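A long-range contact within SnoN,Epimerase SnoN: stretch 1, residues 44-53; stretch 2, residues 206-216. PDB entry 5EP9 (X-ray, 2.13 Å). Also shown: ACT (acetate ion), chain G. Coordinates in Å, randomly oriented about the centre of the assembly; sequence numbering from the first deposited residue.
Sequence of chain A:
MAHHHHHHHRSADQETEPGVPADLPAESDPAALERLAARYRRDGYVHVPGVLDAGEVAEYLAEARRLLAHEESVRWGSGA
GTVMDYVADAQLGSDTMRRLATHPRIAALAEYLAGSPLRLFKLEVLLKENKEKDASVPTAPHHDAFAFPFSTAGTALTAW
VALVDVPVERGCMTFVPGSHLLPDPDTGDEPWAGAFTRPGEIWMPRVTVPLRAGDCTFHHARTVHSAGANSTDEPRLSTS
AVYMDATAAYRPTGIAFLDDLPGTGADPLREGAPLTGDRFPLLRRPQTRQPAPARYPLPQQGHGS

Stretch 1 (44-53) GYVHVPGVLD
Stretch 2 206-216: RVTVPLRAGDC

A single aspartate side chain bonds twice across this contact: both carboxylate oxygens of Asp215 reach across to residues more than 160 positions earlier in the chain, one to a ring and the other to a backbone amide. His47 NE2 donates to Asp215 OD2 at 2.9 Å, and Gly50 N donates to Asp215 OD1, also at 2.9 Å. The same OD2 accepts from Arg212 N at 3.1 Å within its own stretch, so the carboxylate also ties down the turn that carries it. That turn is type II, from Arg212 to Asp215, closed by Asp215 N to Arg212 O at 3.0 Å. Asp215 adopts chi1 -70° (m) with chi2 near 5°, while His47 is t at chi1 (174°) with chi2 -151°. The CA-to-CB bond of His47 points sideways, but its ring end comes nearer, bringing NE2 to the carboxylate.

The example illustrates how side-chain bonds can extend a very short sheet pairing. Here the pairing consists of one antiparallel bridge, Val48 with Cys216, CA atoms 5.3 Å apart. Val48 N donates to Cys216 O at 2.8 Å and Cys216 N to Val48 O at 3.0 Å, both nearly linear. Val48 (phi/psi -124/108, chi1 t) and Cys216 (-136/167, chi1 75°, p) send their side chains to the same face of the sheet, where Val48 CB lies 4.1 Å from Cys216 SG. Val51, at chi1 86° (p), points toward the second stretch and places CG1 3.9 Å from the same SG.

Beyond the bridge the register continues with Pro49 beside Asp215 (CA atoms 4.2 Å apart) and Leu52 beside Gly214 (4.7 Å). Gly50 has phi/psi 61/42, a positive phi that favours glycine, and Val51 follows at -72/-34. The chain thus bends so that two successive amides converge on one carbonyl: Leu52 N donates to Gly214 O at 3.1 Å with good linearity, whereas the bond from Val51 N to Gly214 O, though 2.8 Å long, is weak because its angle at hydrogen is only 122°. Gly214, at 88/-9, also has a positive phi that favours glycine, and an ideal CB would lie 2.9 Å from Leu52 O, a clash.

At the other end, strand 45-48 and the strand that begins at Val207 run in roughly the same direction, at 29°, but their axes approach no closer than 9.7 Å. Side chains span this gap. Tyr45 (-154/165, chi1 77°, p; chi2 -78°) points toward the second stretch, and Val207 and Val209, both t, point toward the first. Tyr45 OH comes within 3.3 Å of Val207 CG1, and Tyr45 CE2 within 4.0 Å of Val209 CG2. Val209 CG1 lies over one face of the His47 ring, 4.2 Å from His47 CB, while Asp215 OD2 sits at the ring edge, near its plane, as suits an acceptor for NE2. Leu211 (chi1 m, chi2 t) adds its CD2, 3.3 Å from His47 CD2.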

# COMPACT_ATOMS: atom_id res chain seq x y z
N GLY A 44 -7.32 7.38 -10.00
CA GLY A 44 -6.08 7.21 -9.22
C GLY A 44 -6.19 6.16 -8.14
O GLY A 44 -5.27 6.01 -7.34
N TYR A 45 -7.34 5.51 -8.08
CA TYR A 45 -7.56 4.38 -7.21
C TYR A 45 -8.62 3.53 -7.80
O TYR A 45 -9.41 3.98 -8.60
CB TYR A 45 -7.97 4.82 -5.78
CG TYR A 45 -9.40 5.26 -5.71
CD1 TYR A 45 -9.77 6.50 -6.16
CD2 TYR A 45 -10.39 4.38 -5.29
CE1 TYR A 45 -11.11 6.90 -6.14
CE2 TYR A 45 -11.71 4.77 -5.23
CZ TYR A 45 -12.05 6.01 -5.66
OH TYR A 45 -13.34 6.36 -5.69
N VAL A 46 -8.71 2.31 -7.30
CA VAL A 46 -9.86 1.46 -7.62
C VAL A 46 -10.13 0.47 -6.51
O VAL A 46 -9.16 -0.01 -5.83
CB VAL A 46 -9.63 0.84 -9.01
CG1 VAL A 46 -8.75 -0.40 -8.98
CG2 VAL A 46 -10.91 0.57 -9.68
N HIS A 47 -11.39 0.15 -6.34
CA HIS A 47 -11.85 -0.85 -5.41
C HIS A 47 -12.06 -2.15 -6.17
O HIS A 47 -12.78 -2.18 -7.15
CB HIS A 47 -13.18 -0.39 -4.76
CG HIS A 47 -13.85 -1.39 -3.88
ND1 HIS A 47 -15.20 -1.43 -3.71
CD2 HIS A 47 -13.37 -2.38 -3.10
CE1 HIS A 47 -15.53 -2.37 -2.86
NE2 HIS A 47 -14.43 -2.97 -2.49
N VAL A 48 -11.52 -3.24 -5.64
CA VAL A 48 -11.74 -4.59 -6.20
C VAL A 48 -12.31 -5.50 -5.13
O VAL A 48 -11.58 -5.90 -4.24
CB VAL A 48 -10.45 -5.28 -6.77
CG1 VAL A 48 -10.76 -6.61 -7.44
CG2 VAL A 48 -9.79 -4.39 -7.80
N PRO A 49 -13.57 -5.83 -5.23
CA PRO A 49 -14.11 -6.77 -4.20
C PRO A 49 -13.65 -8.24 -4.33
O PRO A 49 -13.36 -8.69 -5.39
CB PRO A 49 -15.61 -6.71 -4.41
CG PRO A 49 -15.79 -6.28 -5.83
CD PRO A 49 -14.59 -5.42 -6.22
N GLY A 50 -13.51 -8.91 -3.19
CA GLY A 50 -13.34 -10.37 -3.15
C GLY A 50 -12.07 -10.80 -3.88
O GLY A 50 -12.05 -11.71 -4.61
N VAL A 51 -11.00 -10.06 -3.66
CA VAL A 51 -9.74 -10.44 -4.27
C VAL A 51 -9.15 -11.71 -3.55
O VAL A 51 -8.50 -12.51 -4.18
CB VAL A 51 -8.83 -9.23 -4.35
CG1 VAL A 51 -8.03 -9.01 -3.09
CG2 VAL A 51 -7.89 -9.43 -5.44
N LEU A 52 -9.38 -11.83 -2.26
CA LEU A 52 -9.10 -13.01 -1.49
C LEU A 52 -10.36 -13.76 -1.17
O LEU A 52 -11.42 -13.16 -0.91
CB LEU A 52 -8.46 -12.65 -0.15
CG LEU A 52 -7.13 -11.91 -0.18
CD1 LEU A 52 -6.62 -11.65 1.25
CD2 LEU A 52 -6.09 -12.67 -1.00
N ASP A 53 -10.28 -15.09 -1.22
CA ASP A 53 -11.44 -15.87 -0.81
C ASP A 53 -11.52 -15.93 0.73
O ASP A 53 -10.60 -15.44 1.39
CB ASP A 53 -11.50 -17.21 -1.55
CG ASP A 53 -10.39 -18.18 -1.13
OD1 ASP A 53 -9.95 -18.16 0.04
OD2 ASP A 53 -10.10 -19.03 -2.02
N ARG A 206 -14.14 14.09 -2.51
CA ARG A 206 -13.47 13.00 -1.87
C ARG A 206 -14.34 11.81 -1.70
O ARG A 206 -15.47 11.97 -1.40
CB ARG A 206 -13.03 13.44 -0.48
CG ARG A 206 -11.99 14.58 -0.54
CD ARG A 206 -12.58 15.77 -0.00
NE ARG A 206 -11.83 17.01 -0.18
CZ ARG A 206 -11.09 17.58 0.76
NH1 ARG A 206 -10.74 16.96 1.90
NH2 ARG A 206 -10.63 18.76 0.54
N VAL A 207 -13.78 10.63 -1.88
CA VAL A 207 -14.54 9.40 -1.91
C VAL A 207 -14.03 8.44 -0.87
O VAL A 207 -12.91 8.06 -0.86
CB VAL A 207 -14.44 8.68 -3.28
CG1 VAL A 207 -15.31 7.41 -3.28
CG2 VAL A 207 -14.87 9.58 -4.43
N THR A 208 -14.91 8.15 0.07
CA THR A 208 -14.68 7.28 1.17
C THR A 208 -15.17 5.92 0.74
O THR A 208 -16.29 5.73 0.30
CB THR A 208 -15.43 7.81 2.43
OG1 THR A 208 -14.88 9.08 2.72
CG2 THR A 208 -15.18 6.86 3.62
N VAL A 209 -14.31 4.93 0.95
CA VAL A 209 -14.49 3.57 0.42
C VAL A 209 -14.47 2.52 1.50
O VAL A 209 -13.44 1.90 1.74
CB VAL A 209 -13.40 3.25 -0.59
CG1 VAL A 209 -13.62 1.89 -1.30
CG2 VAL A 209 -13.39 4.36 -1.64
N PRO A 210 -15.61 2.24 2.06
CA PRO A 210 -15.63 1.07 2.95
C PRO A 210 -15.40 -0.24 2.19
O PRO A 210 -15.74 -0.35 1.01
CB PRO A 210 -17.00 1.14 3.58
CG PRO A 210 -17.78 2.00 2.70
CD PRO A 210 -16.91 2.88 1.95
N LEU A 211 -14.84 -1.20 2.90
CA LEU A 211 -14.41 -2.48 2.29
C LEU A 211 -14.89 -3.63 3.14
O LEU A 211 -14.71 -3.60 4.35
CB LEU A 211 -12.86 -2.56 2.26
CG LEU A 211 -12.14 -1.55 1.44
CD1 LEU A 211 -10.65 -1.81 1.55
CD2 LEU A 211 -12.58 -1.65 -0.01
N ARG A 212 -15.40 -4.66 2.49
CA ARG A 212 -15.56 -5.96 3.16
C ARG A 212 -14.24 -6.73 3.28
O ARG A 212 -13.31 -6.53 2.47
CB ARG A 212 -16.58 -6.80 2.39
CG ARG A 212 -17.97 -6.12 2.36
CD ARG A 212 -19.08 -7.05 2.63
NE ARG A 212 -19.05 -7.44 4.10
CZ ARG A 212 -20.11 -7.89 4.79
NH1 ARG A 212 -21.28 -8.00 4.16
NH2 ARG A 212 -20.02 -8.17 6.10
N ALA A 213 -14.17 -7.65 4.25
CA ALA A 213 -13.04 -8.55 4.36
C ALA A 213 -12.78 -9.18 3.01
O ALA A 213 -13.70 -9.68 2.38
CB ALA A 213 -13.31 -9.66 5.40
N GLY A 214 -11.51 -9.18 2.59
CA GLY A 214 -11.05 -9.81 1.33
C GLY A 214 -11.12 -8.92 0.13
O GLY A 214 -10.71 -9.31 -0.96
N ASP A 215 -11.74 -7.75 0.29
CA ASP A 215 -11.66 -6.69 -0.75
C ASP A 215 -10.34 -6.02 -0.69
O ASP A 215 -9.64 -6.02 0.37
CB ASP A 215 -12.70 -5.57 -0.51
CG ASP A 215 -14.12 -6.00 -0.75
OD1 ASP A 215 -14.42 -7.18 -1.01
OD2 ASP A 215 -14.99 -5.12 -0.56
N CYS A 216 -9.95 -5.40 -1.80
CA CYS A 216 -8.82 -4.46 -1.72
C CYS A 216 -9.11 -3.20 -2.49
O CYS A 216 -10.07 -3.09 -3.30
CB CYS A 216 -7.51 -5.11 -2.22
SG CYS A 216 -7.39 -5.30 -3.98
C ACT G . -9.58 13.35 2.63
O ACT G . -9.40 13.06 3.81
OXT ACT G . -10.61 13.98 2.28
CH3 ACT G . -8.56 12.91 1.63